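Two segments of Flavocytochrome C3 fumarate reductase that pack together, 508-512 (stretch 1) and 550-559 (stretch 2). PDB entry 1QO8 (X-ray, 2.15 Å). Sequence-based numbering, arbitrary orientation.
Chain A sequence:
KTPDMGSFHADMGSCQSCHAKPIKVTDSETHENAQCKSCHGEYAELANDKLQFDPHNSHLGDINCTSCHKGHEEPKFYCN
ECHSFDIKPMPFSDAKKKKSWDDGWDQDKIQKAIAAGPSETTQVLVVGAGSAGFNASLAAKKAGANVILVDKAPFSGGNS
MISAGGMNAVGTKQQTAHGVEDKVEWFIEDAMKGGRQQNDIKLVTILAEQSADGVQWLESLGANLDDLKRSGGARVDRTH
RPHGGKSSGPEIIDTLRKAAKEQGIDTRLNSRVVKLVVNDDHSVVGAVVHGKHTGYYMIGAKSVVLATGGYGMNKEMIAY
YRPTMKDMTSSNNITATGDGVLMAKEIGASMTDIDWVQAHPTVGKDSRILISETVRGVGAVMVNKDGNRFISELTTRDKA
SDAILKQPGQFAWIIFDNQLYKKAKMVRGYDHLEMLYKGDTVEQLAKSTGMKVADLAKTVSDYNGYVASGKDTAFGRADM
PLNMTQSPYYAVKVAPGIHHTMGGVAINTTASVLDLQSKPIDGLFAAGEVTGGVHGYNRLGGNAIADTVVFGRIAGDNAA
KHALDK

Stretch 1, residues 508-512: NTTAS
Stretch 2 (550-559) VFGRIAGDNA

A tight turn rests against one side of a helix in a small contact, made by van der Waals packing with no hydrogen bond crossing between the stretches; 244 Å² is buried, both sides summed. Residues 550-559 are helical throughout, part of a longer helix. Asn508 to Ala511 form a type I beta turn: Thr509 has phi/psi of -70/-17°, Thr510 -100/12°, both with chi1 p, and Ala511 N donates to Asn508 O at 2.9 Å. Ala511 then takes a left-handed conformation, 69/27°, and Asn508 N bonds Ser512 O at 3.0 Å. The Asn508 side chain (chi1 p, 82°) braces the loop by accepting from Ser512 N through OD1 at 2.6 Å.

In register, Thr510 lies opposite Ile554 (CA to CA 6.3 Å) and Ala511 opposite Ala555 (5.2 Å). The short second spacing suits two alanines, both buried: Ala511 points its CB toward the helix, 3.8 Å from Ala555 CA and 4.0 Å from Ala555 CB, so a methyl group fills the gap between backbones. Ile554 also points toward the turn, with chi1 m and chi2 t. Its CG2 lies 4.3 Å from Ala511 CB and 3.9 Å from each of Thr509 O and Thr510 O, giving a branched apolar surface against the turn backbone. The CA-to-CB bond of buried Phe551 (chi1 -78°, chi2 -74°) points sideways, but its long aromatic side chain still reaches the turn; Thr509 O approaches the ring edge, 4.3 Å from Phe551 CE1.

One turn of helix after Ile554, Asn558 points toward the turn with chi1 m. Its ND2 lies 3.2 Å from Thr510 O, but the angle is too poor for a hydrogen bond. Asn558 instead makes one side-chain bond within its own helix, from ND2 to Ile554 O at 2.8 Å, while its ND2 packs 3.7 Å from Thr510 CB.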

# COMPACT_ATOMS: atom_id res chain seq x y z
N ASN A 508 -14.99 -7.11 7.73
CA ASN A 508 -15.92 -6.65 8.75
C ASN A 508 -15.87 -7.58 9.94
O ASN A 508 -15.19 -8.61 10.00
CB ASN A 508 -17.37 -6.64 8.18
CG ASN A 508 -17.95 -8.03 8.25
OD1 ASN A 508 -17.62 -9.08 7.70
ND2 ASN A 508 -18.93 -8.09 9.20
N THR A 509 -16.78 -7.35 10.88
CA THR A 509 -16.90 -8.17 12.06
C THR A 509 -17.42 -9.55 11.77
O THR A 509 -17.15 -10.38 12.64
CB THR A 509 -17.72 -7.53 13.18
OG1 THR A 509 -19.07 -7.45 12.78
CG2 THR A 509 -17.14 -6.14 13.43
N THR A 510 -18.04 -9.84 10.63
CA THR A 510 -18.43 -11.22 10.37
C THR A 510 -17.42 -11.85 9.43
O THR A 510 -17.63 -12.92 8.88
CB THR A 510 -19.85 -11.30 9.78
OG1 THR A 510 -19.88 -10.37 8.71
CG2 THR A 510 -20.91 -10.97 10.85
N ALA A 511 -16.28 -11.19 9.21
CA ALA A 511 -15.15 -11.69 8.47
C ALA A 511 -15.47 -11.83 7.00
O ALA A 511 -14.79 -12.62 6.31
CB ALA A 511 -14.62 -13.04 8.98
N SER A 512 -16.40 -11.03 6.49
CA SER A 512 -16.49 -10.84 5.05
C SER A 512 -15.30 -9.97 4.61
O SER A 512 -15.08 -8.99 5.34
CB SER A 512 -17.75 -10.01 4.70
OG SER A 512 -18.87 -10.89 4.66
N VAL A 550 -10.17 -17.07 16.83
CA VAL A 550 -11.43 -16.36 16.96
C VAL A 550 -12.00 -16.04 15.56
O VAL A 550 -13.20 -16.21 15.34
CB VAL A 550 -11.22 -15.08 17.75
CG1 VAL A 550 -12.38 -14.12 17.61
CG2 VAL A 550 -10.98 -15.36 19.23
N PHE A 551 -11.22 -15.48 14.64
CA PHE A 551 -11.82 -15.02 13.39
C PHE A 551 -11.84 -16.18 12.42
O PHE A 551 -12.59 -16.19 11.44
CB PHE A 551 -11.10 -13.78 12.83
CG PHE A 551 -11.53 -12.54 13.58
CD1 PHE A 551 -12.79 -11.98 13.38
CD2 PHE A 551 -10.66 -11.97 14.51
CE1 PHE A 551 -13.19 -10.90 14.15
CE2 PHE A 551 -11.07 -10.86 15.25
CZ PHE A 551 -12.33 -10.32 15.08
N GLY A 552 -10.94 -17.17 12.60
CA GLY A 552 -10.98 -18.38 11.77
C GLY A 552 -12.34 -19.04 11.98
O GLY A 552 -12.97 -19.45 10.98
N ARG A 553 -12.84 -19.04 13.23
CA ARG A 553 -14.07 -19.76 13.52
C ARG A 553 -15.25 -18.87 13.04
O ARG A 553 -16.25 -19.39 12.60
CB ARG A 553 -14.30 -20.03 15.02
CG ARG A 553 -13.24 -20.90 15.70
CD ARG A 553 -13.38 -20.89 17.21
NE ARG A 553 -14.55 -21.72 17.60
CZ ARG A 553 -15.12 -21.60 18.80
NH1 ARG A 553 -14.70 -20.76 19.76
NH2 ARG A 553 -16.13 -22.41 19.09
N ILE A 554 -15.12 -17.53 13.21
CA ILE A 554 -16.17 -16.65 12.67
C ILE A 554 -16.23 -16.73 11.15
O ILE A 554 -17.37 -16.87 10.62
CB ILE A 554 -15.97 -15.21 13.17
CG1 ILE A 554 -16.28 -15.09 14.65
CG2 ILE A 554 -16.93 -14.27 12.42
CD1 ILE A 554 -15.75 -13.84 15.32
N ALA A 555 -15.10 -16.80 10.44
CA ALA A 555 -15.09 -16.84 9.00
C ALA A 555 -15.77 -18.10 8.45
O ALA A 555 -16.46 -18.09 7.44
CB ALA A 555 -13.67 -16.87 8.41
N GLY A 556 -15.43 -19.24 9.07
CA GLY A 556 -15.93 -20.56 8.72
C GLY A 556 -17.44 -20.66 9.04
O GLY A 556 -18.17 -21.14 8.18
N ASP A 557 -17.87 -20.15 10.15
CA ASP A 557 -19.30 -20.10 10.49
C ASP A 557 -20.09 -19.18 9.57
O ASP A 557 -21.08 -19.66 9.02
CB ASP A 557 -19.49 -19.69 11.96
CG ASP A 557 -20.93 -19.74 12.43
OD1 ASP A 557 -21.53 -20.83 12.55
OD2 ASP A 557 -21.50 -18.66 12.66
N ASN A 558 -19.68 -17.96 9.27
CA ASN A 558 -20.37 -17.14 8.27
C ASN A 558 -20.23 -17.67 6.86
O ASN A 558 -21.17 -17.60 6.05
CB ASN A 558 -19.91 -15.69 8.31
CG ASN A 558 -20.27 -15.09 9.67
OD1 ASN A 558 -21.44 -14.78 9.86
ND2 ASN A 558 -19.38 -14.92 10.61
N ALA A 559 -19.09 -18.28 6.50
CA ALA A 559 -18.99 -18.92 5.21
C ALA A 559 -20.08 -19.99 5.04
O ALA A 559 -20.60 -20.13 3.93
CB ALA A 559 -17.63 -19.56 5.00